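Local coordinates for protein tyrosine phosphatase PRL-1 (Leishmania major, PDB 3S4O) that dephosphorylates phosphotyrosine in proteins and may act as a virulence factor that supports survival of the parasite inside host macrophages, at residues R46-Y59 against P110-A123. Sequence-based numbering, arbitrary orientation.
Sequences RGVRHLVRVCGPTY and PTIGVHCVAGLGRA. With THJ (thiosulfate), chain C.
The imidazole of His-115 lies between Tyr-59, Arg-53 and Leu-51 where strands 48-53 and 111-115 run out into their loops. Tyr-59 reaches it from the opposite direction, rim to rim with the planes at 39°, and its OH shares a hydrogen bond with His-115 NE2 (3.0 Å). With CG held between the backbone N and the carbonyl carbon (chi1 75°), the His-115 ring leans over the neighbouring strand: one face receives Arg-53 CA, and CE1 lies 3.4 Å from Arg-53 CB. Leu-51 CD1 meets the ring edge at CD2. Arg-53 extends past the histidine to set NH1 over the centre of the Tyr-59 ring and donate to Tyr-59 O (2.9 Å), while NE hydrogen-bonds Ser-73 OG. Beneath, the parallel strands are joined by backbone hydrogen bonds, among them Gly-113 N to His-50 O (2.8 Å) and Val-54 N to His-115 O (3.1 Å). Beyond them Val-54 CG2 packs on Cys-116 CB and Arg-122 CB.

Cys-116, the predicted nucleophile, opens the P-loop; amides of Ala-118 (to O3) and, weakly, Leu-120 (to O2) hydrogen-bond thiosulfate, probably standing in for substrate phosphate. Cys-55 was modelled in two conformers; in this one its SG turns away, leaving it 4.5 Å from Cys-116 SG. Since the two cysteines form a disulfide, their closeness is consistent with oxidation that would probably tie up the nucleophile, as in related PRL phosphatases.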
ATOM      1  N   ARG A  46      -7.486  -6.123 -11.422  1.00 37.71           N
ATOM      2  CA  ARG A  46      -6.149  -5.513 -11.345  1.00 36.34           C
ATOM      3  C   ARG A  46      -5.174  -6.426 -10.598  1.00 34.55           C
ATOM      4  O   ARG A  46      -4.094  -5.996 -10.182  1.00 33.80           O
ATOM      5  CB  ARG A  46      -6.235  -4.147 -10.667  1.00 35.67           C
ATOM      6  CG  ARG A  46      -6.801  -3.093 -11.567  1.00 37.79           C
ATOM      7  CD  ARG A  46      -7.170  -1.860 -10.786  1.00 38.51           C
ATOM      8  NE  ARG A  46      -7.808  -0.860 -11.635  1.00 41.33           N
ATOM      9  CZ  ARG A  46      -9.042  -0.963 -12.125  1.00 44.53           C
ATOM     10  NH1 ARG A  46      -9.809  -2.019 -11.842  1.00 45.32           N
ATOM     11  NH2 ARG A  46      -9.516   0.000 -12.907  1.00 46.89           N
ATOM     12  N   GLY A  47      -5.581  -7.678 -10.412  1.00 33.44           N
ATOM     13  CA  GLY A  47      -4.730  -8.689  -9.833  1.00 32.39           C
ATOM     14  C   GLY A  47      -4.363  -8.507  -8.379  1.00 31.19           C
ATOM     15  O   GLY A  47      -3.358  -9.054  -7.926  1.00 30.96           O
ATOM     16  N   VAL A  48      -5.194  -7.788  -7.626  1.00 30.35           N
ATOM     17  CA  VAL A  48      -4.864  -7.494  -6.241  1.00 28.59           C
ATOM     18  C   VAL A  48      -4.784  -8.757  -5.392  1.00 28.09           C
ATOM     19  O   VAL A  48      -5.705  -9.558  -5.350  1.00 28.96           O
ATOM     20  CB  VAL A  48      -5.838  -6.486  -5.591  1.00 28.38           C
ATOM     21  CG1 VAL A  48      -5.533  -6.366  -4.099  1.00 26.45           C
ATOM     22  CG2 VAL A  48      -5.716  -5.116  -6.291  1.00 28.46           C
ATOM     23  N   ARG A  49      -3.668  -8.888  -4.690  1.00 27.82           N
ATOM     24  CA  ARG A  49      -3.385 -10.036  -3.838  1.00 28.84           C
ATOM     25  C   ARG A  49      -3.739  -9.712  -2.380  1.00 27.90           C
ATOM     26  O   ARG A  49      -4.306 -10.533  -1.658  1.00 29.09           O
ATOM     27  CB  ARG A  49      -1.889 -10.401  -3.984  1.00 29.34           C
ATOM     28  CG  ARG A  49      -1.400 -11.590  -3.156  1.00 30.91           C
ATOM     29  CD  ARG A  49      -1.946 -12.932  -3.652  1.00 32.88           C
ATOM     30  NE  ARG A  49      -3.281 -13.218  -3.124  1.00 34.73           N
ATOM     31  CZ  ARG A  49      -3.540 -13.697  -1.903  1.00 36.74           C
ATOM     32  NH1 ARG A  49      -2.560 -13.987  -1.048  1.00 36.33           N
ATOM     33  NH2 ARG A  49      -4.803 -13.905  -1.536  1.00 38.84           N
ATOM     34  N   HIS A  50      -3.374  -8.505  -1.969  1.00 27.11           N
ATOM     35  CA  HIS A  50      -3.514  -8.048  -0.586  1.00 26.43           C
ATOM     36  C   HIS A  50      -4.229  -6.696  -0.557  1.00 25.51           C
ATOM     37  O   HIS A  50      -3.923  -5.815  -1.347  1.00 24.79           O
ATOM     38  CB  HIS A  50      -2.134  -7.886   0.062  1.00 26.18           C
ATOM     39  CG  HIS A  50      -1.411  -9.176   0.282  1.00 27.00           C
ATOM     40  ND1 HIS A  50      -1.782 -10.078   1.259  1.00 28.45           N
ATOM     41  CD2 HIS A  50      -0.341  -9.720  -0.348  1.00 27.54           C
ATOM     42  CE1 HIS A  50      -0.984 -11.131   1.211  1.00 29.28           C
ATOM     43  NE2 HIS A  50      -0.098 -10.938   0.246  1.00 29.09           N
ATOM     44  N   LEU A  51      -5.184  -6.561   0.347  1.00 25.03           N
ATOM     45  CA  LEU A  51      -5.865  -5.294   0.580  1.00 25.69           C
ATOM     46  C   LEU A  51      -5.651  -4.884   2.018  1.00 25.83           C
ATOM     47  O   LEU A  51      -5.996  -5.627   2.936  1.00 27.09           O
ATOM     48  CB  LEU A  51      -7.358  -5.382   0.281  1.00 26.55           C
ATOM     49  CG  LEU A  51      -8.148  -4.058   0.321  1.00 27.36           C
ATOM     50  CD1 LEU A  51      -7.640  -3.017  -0.654  1.00 26.35           C
ATOM     51  CD2 LEU A  51      -9.631  -4.324   0.075  1.00 28.39           C
ATOM     52  N   VAL A  52      -5.052  -3.711   2.195  1.00 25.62           N
ATOM     53  CA  VAL A  52      -4.741  -3.175   3.518  1.00 25.75           C
ATOM     54  C   VAL A  52      -5.639  -1.982   3.793  1.00 27.17           C
ATOM     55  O   VAL A  52      -5.642  -0.992   3.045  1.00 26.65           O
ATOM     56  CB  VAL A  52      -3.255  -2.757   3.629  1.00 24.88           C
ATOM     57  CG1 VAL A  52      -2.927  -2.210   5.031  1.00 24.49           C
ATOM     58  CG2 VAL A  52      -2.353  -3.933   3.303  1.00 24.05           C
ATOM     59  N   ARG A  53      -6.439  -2.079   4.839  1.00 28.90           N
ATOM     60  CA  ARG A  53      -7.213  -0.914   5.249  1.00 32.36           C
ATOM     61  C   ARG A  53      -6.636  -0.336   6.520  1.00 31.72           C
ATOM     62  O   ARG A  53      -6.478  -1.033   7.523  1.00 30.75           O
ATOM     63  CB  ARG A  53      -8.710  -1.192   5.373  1.00 36.83           C
ATOM     64  CG  ARG A  53      -9.102  -2.293   6.286  1.00 40.32           C
ATOM     65  CD  ARG A  53     -10.546  -2.702   6.004  1.00 43.75           C
ATOM     66  NE  ARG A  53     -11.068  -3.560   7.058  1.00 44.99           N
ATOM     67  CZ  ARG A  53     -12.357  -3.792   7.286  1.00 46.25           C
ATOM     68  NH1 ARG A  53     -13.296  -3.232   6.533  1.00 47.27           N
ATOM     69  NH2 ARG A  53     -12.699  -4.594   8.284  1.00 46.98           N
ATOM     70  N   VAL A  54      -6.308   0.948   6.452  1.00 32.15           N
ATOM     71  CA  VAL A  54      -5.660   1.634   7.554  1.00 33.67           C
ATOM     72  C   VAL A  54      -6.622   2.590   8.276  1.00 36.93           C
ATOM     73  O   VAL A  54      -6.187   3.356   9.126  1.00 37.38           O
ATOM     74  CB  VAL A  54      -4.372   2.365   7.087  1.00 32.51           C
ATOM     75  CG1 VAL A  54      -3.311   1.352   6.662  1.00 31.36           C
ATOM     76  CG2 VAL A  54      -4.651   3.315   5.942  1.00 32.88           C
ATOM     77  N   CYS A  55      -7.922   2.482   7.965  1.00 41.42           N
ATOM     78  CA  CYS A  55      -8.975   3.333   8.547  0.50 44.72           C
ATOM     79  C   CYS A  55      -9.863   2.463   9.409  1.00 47.18           C
ATOM     80  O   CYS A  55      -9.703   1.245   9.428  1.00 47.93           O
ATOM     81  CB  CYS A  55      -9.862   3.954   7.454  0.50 45.96           C
ATOM     82  SG  CYS A  55     -10.688   2.716   6.375  0.50 49.61           S
ATOM     83  N   GLY A  56     -10.821   3.075  10.101  1.00 49.63           N
ATOM     84  CA  GLY A  56     -11.778   2.313  10.898  1.00 51.65           C
ATOM     85  C   GLY A  56     -12.772   1.635   9.957  1.00 53.93           C
ATOM     86  O   GLY A  56     -13.224   2.273   8.993  1.00 55.62           O
ATOM     87  N   PRO A  57     -13.096   0.351  10.194  1.00 51.94           N
ATOM     88  CA  PRO A  57     -13.959  -0.401   9.262  1.00 50.45           C
ATOM     89  C   PRO A  57     -15.193   0.389   8.855  1.00 50.73           C
ATOM     90  O   PRO A  57     -15.856   0.988   9.697  1.00 51.55           O
ATOM     91  CB  PRO A  57     -14.374  -1.642  10.062  1.00 51.36           C
ATOM     92  CG  PRO A  57     -13.679  -1.541  11.387  1.00 52.06           C
ATOM     93  CD  PRO A  57     -13.279  -0.127  11.574  1.00 51.81           C
ATOM     94  N   THR A  58     -15.449   0.409   7.557  1.00 50.17           N
ATOM     95  CA  THR A  58     -16.638   1.017   6.979  1.00 53.10           C
ATOM     96  C   THR A  58     -17.452  -0.044   6.223  1.00 53.12           C
ATOM     97  O   THR A  58     -18.481   0.266   5.605  1.00 55.56           O
ATOM     98  CB  THR A  58     -16.225   2.189   6.056  1.00 54.25           C
ATOM     99  OG1 THR A  58     -16.077   3.376   6.846  1.00 54.75           O
ATOM    100  CG2 THR A  58     -17.250   2.440   4.953  1.00 59.14           C
ATOM    101  N   TYR A  59     -17.006  -1.297   6.320  1.00 50.04           N
ATOM    102  CA  TYR A  59     -17.631  -2.413   5.608  1.00 50.87           C
ATOM    103  C   TYR A  59     -17.120  -3.776   6.076  1.00 50.37           C
ATOM    104  O   TYR A  59     -16.149  -3.877   6.828  1.00 47.20           O
ATOM    105  CB  TYR A  59     -17.399  -2.276   4.095  1.00 50.16           C
ATOM    106  CG  TYR A  59     -15.969  -2.503   3.683  1.00 46.28           C
ATOM    107  CD1 TYR A  59     -15.044  -1.461   3.703  1.00 44.60           C
ATOM    108  CD2 TYR A  59     -15.536  -3.760   3.286  1.00 45.88           C
ATOM    109  CE1 TYR A  59     -13.724  -1.674   3.334  1.00 42.90           C
ATOM    110  CE2 TYR A  59     -14.215  -3.984   2.907  1.00 43.63           C
ATOM    111  CZ  TYR A  59     -13.318  -2.938   2.934  1.00 42.38           C
ATOM    112  OH  TYR A  59     -12.015  -3.163   2.556  1.00 42.29           O
ATOM    113  N   PRO A 110       3.403  -8.915  -7.228  1.00 31.95           N
ATOM    114  CA  PRO A 110       2.084  -8.696  -6.655  1.00 31.06           C
ATOM    115  C   PRO A 110       1.631  -7.247  -6.668  1.00 29.86           C
ATOM    116  O   PRO A 110       2.441  -6.328  -6.517  1.00 29.07           O
ATOM    117  CB  PRO A 110       2.236  -9.136  -5.201  1.00 31.00           C
ATOM    118  CG  PRO A 110       3.659  -9.179  -4.936  1.00 31.71           C
ATOM    119  CD  PRO A 110       4.433  -9.094  -6.198  1.00 32.44           C
ATOM    120  N   THR A 111       0.328  -7.074  -6.865  1.00 29.50           N
ATOM    121  CA  THR A 111      -0.336  -5.815  -6.651  1.00 29.19           C
ATOM    122  C   THR A 111      -0.901  -5.840  -5.238  1.00 28.55           C
ATOM    123  O   THR A 111      -1.530  -6.817  -4.808  1.00 27.44           O
ATOM    124  CB  THR A 111      -1.430  -5.546  -7.704  1.00 30.33           C
ATOM    125  OG1 THR A 111      -0.835  -5.524  -9.005  1.00 31.69           O
ATOM    126  CG2 THR A 111      -2.105  -4.197  -7.460  1.00 30.15           C
ATOM    127  N   ILE A 112      -0.621  -4.772  -4.504  1.00 28.30           N
ATOM    128  CA  ILE A 112      -1.042  -4.651  -3.126  1.00 27.74           C
ATOM    129  C   ILE A 112      -1.809  -3.362  -3.001  1.00 28.02           C
ATOM    130  O   ILE A 112      -1.297  -2.297  -3.325  1.00 28.94           O
ATOM    131  CB  ILE A 112       0.165  -4.681  -2.166  1.00 28.09           C
ATOM    132  CG1 ILE A 112       0.811  -6.079  -2.205  1.00 28.83           C
ATOM    133  CG2 ILE A 112      -0.246  -4.285  -0.727  1.00 27.07           C
ATOM    134  CD1 ILE A 112       2.283  -6.053  -1.973  1.00 28.63           C
ATOM    135  N   GLY A 113      -3.057  -3.468  -2.566  1.00 27.92           N
ATOM    136  CA  GLY A 113      -3.930  -2.309  -2.425  1.00 28.47           C
ATOM    137  C   GLY A 113      -3.931  -1.757  -1.018  1.00 27.64           C
ATOM    138  O   GLY A 113      -3.788  -2.496  -0.049  1.00 27.20           O
ATOM    139  N   VAL A 114      -4.083  -0.440  -0.920  1.00 28.27           N
ATOM    140  CA  VAL A 114      -4.151   0.257   0.351  1.00 28.50           C
ATOM    141  C   VAL A 114      -5.186   1.380   0.293  1.00 30.13           C
ATOM    142  O   VAL A 114      -5.134   2.233  -0.576  1.00 29.85           O
ATOM    143  CB  VAL A 114      -2.786   0.858   0.776  1.00 28.08           C
ATOM    144  CG1 VAL A 114      -2.839   1.303   2.226  1.00 28.10           C
ATOM    145  CG2 VAL A 114      -1.656  -0.139   0.589  1.00 27.35           C
ATOM    146  N   HIS A 115      -6.134   1.363   1.223  1.00 31.63           N
ATOM    147  CA  HIS A 115      -7.121   2.438   1.315  1.00 35.22           C
ATOM    148  C   HIS A 115      -7.345   2.937   2.732  1.00 36.37           C
ATOM    149  O   HIS A 115      -7.104   2.236   3.705  1.00 33.40           O
ATOM    150  CB  HIS A 115      -8.461   2.038   0.661  1.00 36.97           C
ATOM    151  CG  HIS A 115      -9.286   1.080   1.463  1.00 37.11           C
ATOM    152  ND1 HIS A 115     -10.023   1.476   2.558  1.00 38.31           N
ATOM    153  CD2 HIS A 115      -9.522  -0.244   1.307  1.00 36.26           C
ATOM    154  CE1 HIS A 115     -10.652   0.431   3.062  1.00 38.02           C
ATOM    155  NE2 HIS A 115     -10.371  -0.625   2.316  1.00 37.33           N
ATOM    156  N   CYS A 116      -7.796   4.178   2.825  1.00 42.62           N
ATOM    157  CA  CYS A 116      -8.339   4.702   4.064  1.00 48.69           C
ATOM    158  C   CYS A 116      -9.671   5.376   3.713  1.00 52.46           C
ATOM    159  O   CYS A 116     -10.671   4.689   3.515  1.00 57.28           O
ATOM    160  CB  CYS A 116      -7.333   5.630   4.740  1.00 53.49           C
ATOM    161  SG  CYS A 116      -7.542   5.934   6.536  1.00 60.65           S
ATOM    162  N   VAL A 117      -9.696   6.706   3.659  1.00 57.49           N
ATOM    163  CA  VAL A 117     -10.799   7.452   3.046  1.00 59.29           C
ATOM    164  C   VAL A 117     -10.286   8.317   1.896  1.00 61.38           C
ATOM    165  O   VAL A 117     -10.460   7.956   0.733  1.00 61.65           O
ATOM    166  CB  VAL A 117     -11.563   8.335   4.060  1.00 61.54           C
ATOM    167  CG1 VAL A 117     -12.932   8.703   3.496  1.00 65.78           C
ATOM    168  CG2 VAL A 117     -11.707   7.637   5.402  1.00 58.57           C
ATOM    169  N   ALA A 118      -9.630   9.432   2.232  1.00 63.93           N
ATOM    170  CA  ALA A 118      -9.204  10.456   1.259  1.00 67.09           C
ATOM    171  C   ALA A 118      -8.050   9.997   0.363  1.00 67.40           C
ATOM    172  O   ALA A 118      -7.943  10.425  -0.790  1.00 68.23           O
ATOM    173  CB  ALA A 118      -8.809  11.744   1.987  1.00 65.96           C
ATOM    174  N   GLY A 119      -7.187   9.136   0.902  1.00 64.18           N
ATOM    175  CA  GLY A 119      -6.005   8.681   0.184  1.00 60.01           C
ATOM    176  C   GLY A 119      -4.938   9.760   0.172  1.00 58.52           C
ATOM    177  O   GLY A 119      -4.060   9.751  -0.695  1.00 59.44           O
ATOM    178  N   LEU A 120      -5.014  10.680   1.138  1.00 54.77           N
ATOM    179  CA  LEU A 120      -4.102  11.822   1.231  1.00 53.34           C
ATOM    180  C   LEU A 120      -3.053  11.721   2.344  1.00 49.64           C
ATOM    181  O   LEU A 120      -2.137  12.535   2.422  1.00 50.83           O
ATOM    182  CB  LEU A 120      -4.904  13.110   1.410  1.00 56.49           C
ATOM    183  CG  LEU A 120      -5.652  13.545   0.149  1.00 59.48           C
ATOM    184  CD1 LEU A 120      -6.586  14.715   0.462  1.00 60.52           C
ATOM    185  CD2 LEU A 120      -4.682  13.894  -0.980  1.00 59.65           C
ATOM    186  N   GLY A 121      -3.171  10.730   3.207  1.00 45.06           N
ATOM    187  CA  GLY A 121      -2.331  10.695   4.394  1.00 42.90           C
ATOM    188  C   GLY A 121      -1.830   9.311   4.708  1.00 39.43           C
ATOM    189  O   GLY A 121      -0.696   8.963   4.382  1.00 38.52           O
ATOM    190  N   ARG A 122      -2.708   8.514   5.303  1.00 36.41           N
ATOM    191  CA  ARG A 122      -2.322   7.254   5.918  1.00 33.63           C
ATOM    192  C   ARG A 122      -1.945   6.197   4.878  1.00 31.57           C
ATOM    193  O   ARG A 122      -0.922   5.517   5.008  1.00 30.13           O
ATOM    194  CB  ARG A 122      -3.470   6.759   6.788  1.00 33.04           C
ATOM    195  CG  ARG A 122      -3.663   7.558   8.022  1.00 33.97           C
ATOM    196  CD  ARG A 122      -4.869   7.041   8.793  1.00 34.06           C
ATOM    197  NE  ARG A 122      -6.064   7.734   8.342  1.00 35.02           N
ATOM    198  CZ  ARG A 122      -7.239   7.708   8.954  1.00 36.99           C
ATOM    199  NH1 ARG A 122      -7.424   6.996  10.058  1.00 36.98           N
ATOM    200  NH2 ARG A 122      -8.248   8.396   8.441  1.00 39.09           N
ATOM    201  N   ALA A 123      -2.778   6.072   3.856  1.00 30.80           N
ATOM    202  CA  ALA A 123      -2.502   5.153   2.754  1.00 30.18           C
ATOM    203  C   ALA A 123      -1.172   5.454   2.057  1.00 30.61           C
ATOM    204  O   ALA A 123      -0.329   4.570   1.974  1.00 30.60           O
ATOM    205  CB  ALA A 123      -3.656   5.115   1.744  1.00 30.33           C
TER
HETATM  206  S1  THJ C 170      -6.202   9.266   4.528  1.00 64.94           S
HETATM  207  O1  THJ C 170      -5.865   8.985   5.941  1.00 58.10           O
HETATM  208  O2  THJ C 170      -5.560  10.539   4.120  1.00 64.69           O
HETATM  209  O3  THJ C 170      -7.668   9.425   4.384  1.00 62.74           O
HETATM  210  S2  THJ C 170      -5.566   7.815   3.400  1.00 55.55           S